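Local coordinates for protein exotoxin 3, putative (Staphylococcus aureus subsp. aureus COL, PDB 4RH6) that probably acts as a secreted virulence factor that proteolytically cleaves host proteins, including type I and type IV collagens and the cytokines IL8, IL17A and IFN-gamma, at residues Y115-P119 / G200-N204. Residues are numbered along the deposited sequence.
Sequences YINTP and GTKIN
Residues 115-119 and 200-204 run side by side where the β-grasp domain of this superantigen-like toxin begins its central parallel pair, strands 120-124 and 203-210. Segment 115-119 is irregular: I116 adopts a helical backbone conformation (-80/-41) between the more extended Y115 and N117, and the two residues I116 and N117 sit opposite the single residue I137, a classic β bulge. In segment 200-204 the backbone makes a turn, with G200, T201 and K202 at -56/-20, -81/-25 and -91/-2, before I203 (-70/123) enters the strand. Register follows from CA-CA separations of 5.9 Å for N117-T201 and 5.4 Å for P119-N204.

The side chain of N117, chi1 t, bridges the gap between the two backbones. Its amide ND2 donates to the carbonyl O of I203 at 2.8 Å and to the carbonyl O of G200 at 3.2 Å, so one carboxamide spans both ends of the turn and ties it to the lead-in of strand 120-124. Apolar packing borders this polar link: I116 CG2 meets T201 CG2 at 3.6 Å, and P119 CG lies 4.1 Å from I203 CG2. P119 CB also makes a close van der Waals contact with the backbone carbonyl N204 O, at 3.3 Å. The hydroxyl of T201 is hydrogen-bonded to D199, and I203 also packs on I173 and M175 of the adjacent strand 169-175. A water lies beside the carboxamide, donating to N117 OD1 at 2.8 Å and, weakly, to I203 O at 3.4 Å.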
ATOM      1  N   TYR A 115     -17.161   3.149   7.681  1.00 40.37           N
ATOM      2  CA  TYR A 115     -16.343   2.906   6.505  1.00 38.83           C
ATOM      3  C   TYR A 115     -16.998   3.602   5.332  1.00 40.65           C
ATOM      4  O   TYR A 115     -18.208   3.750   5.283  1.00 40.22           O
ATOM      5  CB  TYR A 115     -16.141   1.410   6.216  1.00 38.67           C
ATOM      6  CG  TYR A 115     -15.313   0.681   7.267  1.00 38.16           C
ATOM      7  CD1 TYR A 115     -13.919   0.808   7.299  1.00 35.13           C
ATOM      8  CD2 TYR A 115     -15.910  -0.150   8.207  1.00 38.06           C
ATOM      9  CE1 TYR A 115     -13.156   0.138   8.245  1.00 33.63           C
ATOM     10  CE2 TYR A 115     -15.151  -0.820   9.155  1.00 37.19           C
ATOM     11  CZ  TYR A 115     -13.776  -0.678   9.170  1.00 34.80           C
ATOM     12  OH  TYR A 115     -13.028  -1.339  10.120  1.00 33.82           O
ATOM     13  N   ILE A 116     -16.182   4.051   4.395  1.00 42.70           N
ATOM     14  CA  ILE A 116     -16.682   4.773   3.232  1.00 43.47           C
ATOM     15  C   ILE A 116     -17.238   3.843   2.173  1.00 42.51           C
ATOM     16  O   ILE A 116     -18.250   4.136   1.558  1.00 42.54           O
ATOM     17  CB  ILE A 116     -15.540   5.563   2.532  1.00 44.12           C
ATOM     18  CG1 ILE A 116     -14.712   6.380   3.529  1.00 44.07           C
ATOM     19  CG2 ILE A 116     -16.093   6.434   1.407  1.00 45.81           C
ATOM     20  CD1 ILE A 116     -13.576   7.125   2.853  1.00 44.58           C
ATOM     21  N   ASN A 117     -16.545   2.734   1.951  1.00 41.58           N
ATOM     22  CA  ASN A 117     -16.899   1.786   0.912  1.00 42.11           C
ATOM     23  C   ASN A 117     -16.507   0.389   1.400  1.00 44.09           C
ATOM     24  O   ASN A 117     -15.496   0.232   2.074  1.00 46.13           O
ATOM     25  CB  ASN A 117     -16.118   2.170  -0.362  1.00 41.03           C
ATOM     26  CG  ASN A 117     -16.528   1.377  -1.590  1.00 43.59           C
ATOM     27  OD1 ASN A 117     -17.610   0.798  -1.645  1.00 44.52           O
ATOM     28  ND2 ASN A 117     -15.656   1.368  -2.605  1.00 45.13           N
ATOM     29  N   THR A 118     -17.310  -0.617   1.090  1.00 44.96           N
ATOM     30  CA  THR A 118     -16.996  -1.982   1.489  1.00 44.55           C
ATOM     31  C   THR A 118     -17.182  -2.886   0.272  1.00 43.98           C
ATOM     32  O   THR A 118     -18.112  -3.688   0.218  1.00 42.82           O
ATOM     33  CB  THR A 118     -17.884  -2.469   2.643  1.00 47.55           C
ATOM     34  OG1 THR A 118     -19.230  -2.607   2.188  1.00 53.15           O
ATOM     35  CG2 THR A 118     -17.853  -1.498   3.798  1.00 48.94           C
ATOM     36  N   PRO A 119     -16.296  -2.749  -0.721  1.00 43.07           N
ATOM     37  CA  PRO A 119     -16.395  -3.571  -1.914  1.00 45.65           C
ATOM     38  C   PRO A 119     -16.242  -5.064  -1.634  1.00 47.44           C
ATOM     39  O   PRO A 119     -15.669  -5.456  -0.627  1.00 48.23           O
ATOM     40  CB  PRO A 119     -15.218  -3.078  -2.778  1.00 45.91           C
ATOM     41  CG  PRO A 119     -14.263  -2.463  -1.817  1.00 42.67           C
ATOM     42  CD  PRO A 119     -15.133  -1.842  -0.772  1.00 41.17           C
ATOM     43  N   GLY A 200     -10.488   5.496  -3.542  1.00 40.86           N
ATOM     44  CA  GLY A 200     -11.072   4.462  -2.702  1.00 41.17           C
ATOM     45  C   GLY A 200     -12.590   4.387  -2.690  1.00 45.02           C
ATOM     46  O   GLY A 200     -13.159   3.362  -2.276  1.00 49.59           O
ATOM     47  N   THR A 201     -13.257   5.467  -3.091  1.00 44.39           N
ATOM     48  CA  THR A 201     -14.708   5.477  -3.132  1.00 46.12           C
ATOM     49  C   THR A 201     -15.225   4.811  -4.401  1.00 47.33           C
ATOM     50  O   THR A 201     -16.341   4.319  -4.413  1.00 49.26           O
ATOM     51  CB  THR A 201     -15.276   6.902  -3.100  1.00 47.64           C
ATOM     52  OG1 THR A 201     -14.781   7.647  -4.220  1.00 48.51           O
ATOM     53  CG2 THR A 201     -14.906   7.607  -1.815  1.00 47.08           C
ATOM     54  N   LYS A 202     -14.414   4.793  -5.457  1.00 48.28           N
ATOM     55  CA  LYS A 202     -14.821   4.207  -6.748  1.00 52.44           C
ATOM     56  C   LYS A 202     -14.483   2.710  -6.907  1.00 48.40           C
ATOM     57  O   LYS A 202     -14.809   2.113  -7.928  1.00 50.14           O
ATOM     58  CB  LYS A 202     -14.127   4.935  -7.915  1.00 54.49           C
ATOM     59  CG  LYS A 202     -14.186   6.464  -7.954  1.00 53.80           C
ATOM     60  CD  LYS A 202     -15.522   7.056  -8.392  1.00 54.51           C
ATOM     61  CE  LYS A 202     -15.506   8.577  -8.519  1.00 55.65           C
ATOM     62  NZ  LYS A 202     -14.376   9.109  -9.326  1.00 54.86           N
ATOM     63  N   ILE A 203     -13.834   2.102  -5.926  1.00 43.96           N
ATOM     64  CA  ILE A 203     -13.479   0.695  -6.054  1.00 42.67           C
ATOM     65  C   ILE A 203     -14.727  -0.180  -5.984  1.00 43.37           C
ATOM     66  O   ILE A 203     -15.457  -0.156  -4.987  1.00 45.10           O
ATOM     67  CB  ILE A 203     -12.504   0.240  -4.953  1.00 43.67           C
ATOM     68  CG1 ILE A 203     -11.211   1.072  -4.982  1.00 43.41           C
ATOM     69  CG2 ILE A 203     -12.175  -1.239  -5.126  1.00 44.11           C
ATOM     70  CD1 ILE A 203     -10.254   0.753  -3.846  1.00 41.12           C
ATOM     71  N   ASN A 204     -14.943  -0.983  -7.020  1.00 43.71           N
ATOM     72  CA  ASN A 204     -16.113  -1.862  -7.081  1.00 46.97           C
ATOM     73  C   ASN A 204     -15.905  -3.222  -6.439  1.00 46.38           C
ATOM     74  O   ASN A 204     -16.745  -3.684  -5.674  1.00 46.72           O
ATOM     75  CB  ASN A 204     -16.575  -2.033  -8.538  1.00 50.36           C
ATOM     76  CG  ASN A 204     -17.826  -2.903  -8.666  1.00 49.67           C
ATOM     77  OD1 ASN A 204     -17.792  -4.101  -8.409  1.00 50.42           O
ATOM     78  ND2 ASN A 204     -18.911  -2.310  -9.133  1.00 50.31           N
TER
HETATM   79  O   HOH W   1     -18.655  -0.294  -3.982  1.00 21.45           O